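Local coordinates for SusD-like carbohydrate binding protein BF1063 (Bacteroides fragilis NCTC 9343, PDB 3I4G), which probably binds carbohydrate at the outer membrane, as a SusD-family protein of a gut Bacteroides, at residues 122-127 and 179-184. Numbering follows the deposited sequence.
Sequences IAEARF and ADLPRF
Leu181 lays its isobutyl group against one side of helix 116-139, touching Ala123, Glu124 and Phe127, and together with Ala123 it accounts for most of the 186 Å² buried between 122-127 and 179-184. Its CG, beside the backbone N (chi1 -69°), comes to 3.9 Å from Ala123 CB. CD2 does the closest work, lying 3.8 Å from Ala123 CB and 3.5 Å from Glu124 CG, so that it touches two successive residues of the helix. CD1, anti to CA (chi2 170°), is turned to the next turn, a looser 4.4 Å from Phe127 CB; the Phe127 ring leads away from the segment and meets Phe253 edge-to-face.

Ala123 points at the other segment, and its small side chain allows a near backbone approach: its CA is 5.8 Å from that of Asp180. The same methyl touches Asp180 CB at 3.7 Å, which makes it the shared surface for both residues, Asp180 on the exposed margin and Leu181 on the buried side. Glu124 contributes its aliphatic part alone. With CG beside its own backbone N (chi1 -65°) and the chain extended beyond, it crosses Leu181 at a slant, while the buried carboxylate is satisfied through OE1 by a hydrogen bond with Tyr32 OH and a salt bridge with Arg194 NE.

The contact is thus apolar. Helix 163-180 already packs on this helix through Phe174 and Ala177, which touch Phe127. Leu181, in the loop-like chain that follows, also reaches Ala200 of helix 197-211, among neighbouring helices of the TPR-like alpha-helical part characteristic of SusD-family proteins.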
loop_
_atom_site.group_PDB
_atom_site.type_symbol
_atom_site.label_atom_id
_atom_site.label_comp_id
_atom_site.label_asym_id
_atom_site.label_seq_id
_atom_site.Cartn_x
_atom_site.Cartn_y
_atom_site.Cartn_z
ATOM N N ILE A 122 -4.646 25.987 1.541
ATOM C CA ILE A 122 -3.962 25.866 2.819
ATOM C C ILE A 122 -4.268 24.492 3.409
ATOM O O ILE A 122 -3.387 23.798 3.881
ATOM C CB ILE A 122 -4.378 26.956 3.811
ATOM C CG1 ILE A 122 -3.790 28.297 3.370
ATOM C CG2 ILE A 122 -3.929 26.593 5.246
ATOM C CD1 ILE A 122 -4.364 29.512 4.076
ATOM N N ALA A 123 -5.546 24.102 3.393
ATOM C CA ALA A 123 -5.908 22.764 3.876
ATOM C C ALA A 123 -5.227 21.650 3.087
ATOM O O ALA A 123 -4.796 20.634 3.670
ATOM C CB ALA A 123 -7.426 22.604 3.844
ATOM N N GLU A 124 -5.110 21.797 1.771
ATOM C CA GLU A 124 -4.431 20.790 0.949
ATOM C C GLU A 124 -2.976 20.686 1.327
ATOM O O GLU A 124 -2.455 19.582 1.456
ATOM C CB GLU A 124 -4.601 21.118 -0.517
ATOM C CG GLU A 124 -6.050 21.032 -0.961
ATOM C CD GLU A 124 -6.221 21.301 -2.410
ATOM O OE1 GLU A 124 -6.071 20.365 -3.224
ATOM O OE2 GLU A 124 -6.500 22.460 -2.757
ATOM N N ALA A 125 -2.306 21.819 1.485
ATOM C CA ALA A 125 -0.904 21.808 1.887
ATOM C C ALA A 125 -0.721 21.190 3.259
ATOM O O ALA A 125 0.242 20.435 3.487
ATOM C CB ALA A 125 -0.318 23.231 1.857
ATOM N N ARG A 126 -1.633 21.477 4.183
ATOM C CA ARG A 126 -1.538 20.867 5.514
ATOM C C ARG A 126 -1.770 19.355 5.464
ATOM O O ARG A 126 -1.101 18.600 6.151
ATOM C CB ARG A 126 -2.497 21.536 6.505
ATOM C CG ARG A 126 -2.109 22.989 6.811
ATOM C CD ARG A 126 -3.148 23.646 7.680
ATOM N NE ARG A 126 -3.040 23.220 9.058
ATOM C CZ ARG A 126 -3.817 23.686 10.033
ATOM N NH1 ARG A 126 -4.812 24.514 9.761
ATOM N NH2 ARG A 126 -3.613 23.304 11.279
ATOM N N PHE A 127 -2.729 18.930 4.659
ATOM C CA PHE A 127 -2.967 17.499 4.486
ATOM C C PHE A 127 -1.728 16.820 3.964
ATOM O O PHE A 127 -1.276 15.826 4.510
ATOM C CB PHE A 127 -4.129 17.267 3.521
ATOM C CG PHE A 127 -4.233 15.837 3.037
ATOM C CD1 PHE A 127 -4.778 14.857 3.850
ATOM C CD2 PHE A 127 -3.780 15.485 1.777
ATOM C CE1 PHE A 127 -4.870 13.542 3.409
ATOM C CE2 PHE A 127 -3.885 14.161 1.347
ATOM C CZ PHE A 127 -4.428 13.197 2.178
ATOM N N ALA A 179 -11.659 19.853 7.830
ATOM C CA ALA A 179 -12.677 20.872 7.981
ATOM C C ALA A 179 -12.777 21.784 6.773
ATOM O O ALA A 179 -13.862 22.254 6.474
ATOM C CB ALA A 179 -12.403 21.705 9.217
ATOM N N ASP A 180 -11.647 22.045 6.109
ATOM C CA ASP A 180 -11.599 23.015 5.000
ATOM C C ASP A 180 -11.376 22.415 3.627
ATOM O O ASP A 180 -11.150 23.145 2.673
ATOM C CB ASP A 180 -10.518 24.083 5.281
ATOM C CG ASP A 180 -10.916 25.067 6.375
ATOM O OD1 ASP A 180 -12.133 25.221 6.669
ATOM O OD2 ASP A 180 -9.999 25.737 6.903
ATOM N N LEU A 181 -11.486 21.097 3.519
ATOM C CA LEU A 181 -11.420 20.448 2.222
ATOM C C LEU A 181 -12.838 20.140 1.757
ATOM O O LEU A 181 -13.702 19.804 2.592
ATOM C CB LEU A 181 -10.624 19.148 2.301
ATOM C CG LEU A 181 -9.118 19.300 2.540
ATOM C CD1 LEU A 181 -8.468 17.955 2.855
ATOM C CD2 LEU A 181 -8.435 19.978 1.342
ATOM N N PRO A 182 -13.081 20.205 0.448
ATOM C CA PRO A 182 -14.415 19.825 -0.027
ATOM C C PRO A 182 -14.708 18.364 0.201
ATOM O O PRO A 182 -13.817 17.516 0.122
ATOM C CB PRO A 182 -14.401 20.144 -1.520
ATOM C CG PRO A 182 -13.024 20.655 -1.849
ATOM C CD PRO A 182 -12.154 20.587 -0.638
ATOM N N ARG A 183 -15.974 18.069 0.435
ATOM C CA ARG A 183 -16.415 16.683 0.530
ATOM C C ARG A 183 -16.241 16.026 -0.816
ATOM O O ARG A 183 -16.284 16.666 -1.861
ATOM C CB ARG A 183 -17.864 16.610 1.022
ATOM C CG ARG A 183 -18.875 17.128 0.046
ATOM C CD ARG A 183 -20.212 17.276 0.714
ATOM N NE ARG A 183 -20.735 15.980 1.152
ATOM C CZ ARG A 183 -21.608 15.813 2.140
ATOM N NH1 ARG A 183 -22.054 16.842 2.857
ATOM N NH2 ARG A 183 -22.054 14.603 2.406
ATOM N N PHE A 184 -16.097 14.706 -0.781
ATOM C CA PHE A 184 -15.908 13.853 -1.963
ATOM C C PHE A 184 -16.958 14.125 -3.034
ATOM O O PHE A 184 -16.621 14.258 -4.237
ATOM C CB PHE A 184 -15.978 12.370 -1.530
ATOM C CG PHE A 184 -15.779 11.388 -2.656
ATOM C CD1 PHE A 184 -16.868 10.962 -3.416
ATOM C CD2 PHE A 184 -14.510 10.901 -2.980
ATOM C CE1 PHE A 184 -16.710 10.046 -4.441
ATOM C CE2 PHE A 184 -14.371 9.975 -4.017
ATOM C CZ PHE A 184 -15.488 9.569 -4.756
#